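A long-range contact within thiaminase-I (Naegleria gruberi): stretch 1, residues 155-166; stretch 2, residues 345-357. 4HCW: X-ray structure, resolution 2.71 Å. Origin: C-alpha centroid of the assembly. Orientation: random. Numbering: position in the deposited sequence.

Stretch 1 (155-166) SSSSFTVFGLYQ
Stretch 2 (345-357) EVKNCAGVLRPFL

Two helices, 158-166 and 345-353, cross steeply, their N-to-C directions 76° apart and their axes 8.2 Å apart at closest approach. At the apolar centre, Val161 (chi1 t) points toward the second stretch; its CG1 lies 4.2 Å from Ala350 CB, 3.9 Å from Leu353 CB and 3.7 Å from Leu357 CD1, the last reached beyond the second helix. The backbones come nearest at a serine and an alanine, Ser158 CA and Ala350 CA 5.1 Å apart. Ala350 points toward the first helix, and Ala350 CB lies 3.5 Å from Ser158 O and 3.8 Å from Ser158 CB. Ser158 O still accepts the backbone bond from Phe162 N at 3.0 Å, so this carbonyl keeps its helical bond while it packs against the methyl.

Around that point, residues spaced three or four apart on each helix supply the apolar surface. Two aromatic rings take aliphatic groups on a face. Phe162, with chi1 168° and chi2 80°, receives Val346 (chi1 t): Val346 CG2 stands 3.8 Å from the ring centroid and 16° off its normal, while Val346 CG1 is 3.7 Å from Phe162 CG. The same ring meets sulfur at its edge, Cys349 SG (chi1 t) lying 3.8 Å from Phe162 CD1 and near the ring plane. One turn of helix beyond Val161, Tyr165 (chi1 178°, chi2 85°) repeats the face-on rule with Leu353, whose m,t rotamer places CD2 3.7 Å from the Tyr165 ring centroid, 17° off the normal. Tyr165 OH is hydrogen-bonded elsewhere in the structure. Phe159 (t) directs its CA-to-CB bond away, yet its CD1 still comes within 4.4 Å of Val346 CG1, an oblique approach.

Toward the polar edge, Arg354 and Pro355 form a 3-10 segment, and backbone bonds from Phe356 N to Leu353 O (2.8 Å) and Leu357 N to Arg354 O (3.0 Å) bring the chain round. Arg354 starts out sideways, but chi angles of -87°, -159°, -75° and -95° bring its end to the first stretch. There Arg354 NH1 donates a weak hydrogen bond to Ser156 O at 2.9 Å, with an N-H...O angle of only 124°. Ser156, at positive phi (56/57), precedes the N-cap residue Ser157 (-65/138), whose side chain makes no capping bond; Ser157 O accepts the backbone bond from Val161 N at 2.7 Å. Ser158 OG (chi1 m) approaches Arg354 NH1 to 3.5 Å near the guanidinium plane. The weak Arg354 NH1 to Ser156 O bond is the only hydrogen bond across the 641 Å² contact, which otherwise rests on close apolar packing.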

# COMPACT_ATOMS: atom_id res chain seq x y z
N SER A 155 1.69 17.26 5.80
CA SER A 155 1.88 17.90 4.50
C SER A 155 0.59 17.93 3.70
O SER A 155 0.51 18.57 2.65
CB SER A 155 2.97 17.18 3.70
OG SER A 155 2.62 15.82 3.48
N SER A 156 -0.43 17.23 4.21
CA SER A 156 -1.73 17.14 3.56
C SER A 156 -1.64 16.64 2.13
O SER A 156 -2.07 17.31 1.19
CB SER A 156 -2.46 18.49 3.61
OG SER A 156 -2.75 18.87 4.94
N SER A 157 -1.06 15.45 1.96
CA SER A 157 -0.96 14.83 0.65
C SER A 157 -2.35 14.49 0.13
O SER A 157 -3.20 14.01 0.88
CB SER A 157 -0.10 13.56 0.72
OG SER A 157 1.21 13.86 1.18
N SER A 158 -2.57 14.74 -1.16
CA SER A 158 -3.87 14.53 -1.79
C SER A 158 -4.40 13.12 -1.55
O SER A 158 -5.57 12.93 -1.22
CB SER A 158 -3.79 14.82 -3.29
OG SER A 158 -3.32 16.13 -3.53
N PHE A 159 -3.53 12.14 -1.72
CA PHE A 159 -3.90 10.74 -1.58
C PHE A 159 -4.21 10.38 -0.13
O PHE A 159 -5.01 9.48 0.14
CB PHE A 159 -2.78 9.85 -2.12
CG PHE A 159 -3.19 8.42 -2.35
CD1 PHE A 159 -3.91 8.07 -3.48
CD2 PHE A 159 -2.86 7.43 -1.44
CE1 PHE A 159 -4.29 6.76 -3.70
CE2 PHE A 159 -3.23 6.12 -1.65
CZ PHE A 159 -3.95 5.78 -2.78
N THR A 160 -3.59 11.10 0.80
CA THR A 160 -3.79 10.85 2.22
C THR A 160 -5.01 11.62 2.75
O THR A 160 -5.78 11.09 3.55
CB THR A 160 -2.54 11.23 3.04
OG1 THR A 160 -1.40 10.55 2.50
CG2 THR A 160 -2.72 10.83 4.50
N VAL A 161 -5.16 12.86 2.31
CA VAL A 161 -6.32 13.67 2.66
C VAL A 161 -7.60 12.99 2.20
O VAL A 161 -8.57 12.88 2.96
CB VAL A 161 -6.24 15.08 2.04
CG1 VAL A 161 -7.56 15.81 2.19
CG2 VAL A 161 -5.11 15.87 2.67
N PHE A 162 -7.59 12.52 0.96
CA PHE A 162 -8.72 11.78 0.40
C PHE A 162 -8.97 10.48 1.16
O PHE A 162 -10.12 10.13 1.43
CB PHE A 162 -8.47 11.49 -1.09
CG PHE A 162 -9.43 10.50 -1.68
CD1 PHE A 162 -10.70 10.89 -2.07
CD2 PHE A 162 -9.07 9.17 -1.85
CE1 PHE A 162 -11.59 9.98 -2.62
CE2 PHE A 162 -9.95 8.26 -2.40
CZ PHE A 162 -11.21 8.67 -2.78
N GLY A 163 -7.90 9.78 1.49
CA GLY A 163 -8.00 8.48 2.14
C GLY A 163 -8.58 8.54 3.54
O GLY A 163 -9.54 7.84 3.85
N LEU A 164 -7.98 9.37 4.40
CA LEU A 164 -8.41 9.47 5.79
C LEU A 164 -9.85 9.93 5.93
O LEU A 164 -10.57 9.47 6.82
CB LEU A 164 -7.48 10.40 6.57
CG LEU A 164 -6.05 9.90 6.78
CD1 LEU A 164 -5.31 10.84 7.72
CD2 LEU A 164 -6.05 8.48 7.33
N TYR A 165 -10.27 10.85 5.06
CA TYR A 165 -11.64 11.34 5.08
C TYR A 165 -12.62 10.21 4.83
O TYR A 165 -13.62 10.07 5.54
CB TYR A 165 -11.83 12.46 4.05
CG TYR A 165 -13.25 12.99 3.98
CD1 TYR A 165 -13.67 14.00 4.84
CD2 TYR A 165 -14.16 12.49 3.06
CE1 TYR A 165 -14.97 14.49 4.79
CE2 TYR A 165 -15.45 12.98 2.99
CZ TYR A 165 -15.85 13.97 3.86
OH TYR A 165 -17.14 14.46 3.80
N GLN A 166 -12.34 9.40 3.81
CA GLN A 166 -13.22 8.30 3.45
C GLN A 166 -13.18 7.17 4.48
O GLN A 166 -14.17 6.47 4.68
CB GLN A 166 -12.87 7.76 2.06
CG GLN A 166 -13.04 8.78 0.95
CD GLN A 166 -14.48 9.21 0.75
OE1 GLN A 166 -15.41 8.46 1.08
NE2 GLN A 166 -14.68 10.41 0.23
N GLU A 345 -10.26 12.56 -9.72
CA GLU A 345 -11.28 12.81 -8.71
C GLU A 345 -10.69 12.80 -7.30
O GLU A 345 -11.14 13.55 -6.43
CB GLU A 345 -12.42 11.79 -8.82
CG GLU A 345 -13.30 11.96 -10.05
CD GLU A 345 -12.64 11.47 -11.32
OE1 GLU A 345 -13.12 11.83 -12.42
OE2 GLU A 345 -11.65 10.71 -11.23
N VAL A 346 -9.69 11.96 -7.07
CA VAL A 346 -9.02 11.89 -5.78
C VAL A 346 -8.32 13.21 -5.45
O VAL A 346 -8.43 13.72 -4.34
CB VAL A 346 -8.01 10.72 -5.71
CG1 VAL A 346 -7.11 10.84 -4.49
CG2 VAL A 346 -8.74 9.39 -5.71
N LYS A 347 -7.63 13.77 -6.44
CA LYS A 347 -6.95 15.05 -6.27
C LYS A 347 -7.94 16.19 -6.11
O LYS A 347 -7.72 17.11 -5.31
CB LYS A 347 -6.01 15.33 -7.45
CG LYS A 347 -4.84 14.37 -7.56
CD LYS A 347 -3.92 14.75 -8.71
CE LYS A 347 -2.73 13.82 -8.81
NZ LYS A 347 -1.82 14.19 -9.93
N ASN A 348 -9.03 16.14 -6.86
CA ASN A 348 -10.07 17.16 -6.78
C ASN A 348 -10.80 17.14 -5.45
O ASN A 348 -11.10 18.18 -4.88
CB ASN A 348 -11.07 17.01 -7.93
CG ASN A 348 -10.83 18.01 -9.05
OD1 ASN A 348 -10.50 19.17 -8.79
ND2 ASN A 348 -11.00 17.57 -10.29
N CYS A 349 -11.09 15.94 -4.96
CA CYS A 349 -11.75 15.77 -3.67
C CYS A 349 -10.85 16.28 -2.56
O CYS A 349 -11.32 16.93 -1.62
CB CYS A 349 -12.10 14.30 -3.43
SG CYS A 349 -12.88 13.98 -1.84
N ALA A 350 -9.56 16.00 -2.67
CA ALA A 350 -8.59 16.45 -1.69
C ALA A 350 -8.52 17.98 -1.67
O ALA A 350 -8.37 18.58 -0.61
CB ALA A 350 -7.22 15.87 -2.00
N GLY A 351 -8.63 18.59 -2.84
CA GLY A 351 -8.59 20.03 -2.96
C GLY A 351 -9.77 20.70 -2.29
O GLY A 351 -9.66 21.81 -1.78
N VAL A 352 -10.91 20.02 -2.30
CA VAL A 352 -12.12 20.53 -1.66
C VAL A 352 -12.00 20.42 -0.14
O VAL A 352 -12.37 21.34 0.59
CB VAL A 352 -13.37 19.77 -2.14
CG1 VAL A 352 -14.59 20.17 -1.33
CG2 VAL A 352 -13.60 20.01 -3.62
N LEU A 353 -11.47 19.29 0.32
CA LEU A 353 -11.40 19.00 1.75
C LEU A 353 -10.39 19.86 2.51
O LEU A 353 -10.65 20.26 3.64
CB LEU A 353 -11.09 17.52 1.97
CG LEU A 353 -12.15 16.52 1.50
CD1 LEU A 353 -11.60 15.10 1.53
CD2 LEU A 353 -13.39 16.62 2.37
N ARG A 354 -9.25 20.13 1.89
CA ARG A 354 -8.14 20.82 2.56
C ARG A 354 -8.47 22.12 3.32
O ARG A 354 -8.00 22.29 4.45
CB ARG A 354 -6.95 21.03 1.61
CG ARG A 354 -5.99 19.86 1.57
CD ARG A 354 -4.62 20.27 1.06
NE ARG A 354 -4.60 20.49 -0.38
CZ ARG A 354 -4.23 19.57 -1.27
NH1 ARG A 354 -3.86 18.37 -0.87
NH2 ARG A 354 -4.25 19.86 -2.56
N PRO A 355 -9.26 23.03 2.73
CA PRO A 355 -9.60 24.24 3.49
C PRO A 355 -10.36 23.95 4.78
O PRO A 355 -10.29 24.74 5.72
CB PRO A 355 -10.49 25.02 2.52
CG PRO A 355 -10.06 24.57 1.17
CD PRO A 355 -9.74 23.11 1.33
N PHE A 356 -11.06 22.82 4.82
CA PHE A 356 -11.84 22.44 5.99
C PHE A 356 -11.03 21.60 6.97
O PHE A 356 -11.59 20.94 7.84
CB PHE A 356 -13.10 21.69 5.57
CG PHE A 356 -14.00 22.47 4.66
CD1 PHE A 356 -15.00 23.28 5.17
CD2 PHE A 356 -13.85 22.39 3.28
CE1 PHE A 356 -15.82 24.00 4.33
CE2 PHE A 356 -14.67 23.11 2.44
CZ PHE A 356 -15.66 23.92 2.96
N LEU A 357 -9.71 21.63 6.81
CA LEU A 357 -8.82 20.84 7.67
C LEU A 357 -7.80 21.73 8.37
O LEU A 357 -8.17 22.70 9.05
CB LEU A 357 -8.11 19.77 6.85
CG LEU A 357 -9.01 18.85 6.02
CD1 LEU A 357 -8.18 17.84 5.24
CD2 LEU A 357 -10.02 18.14 6.91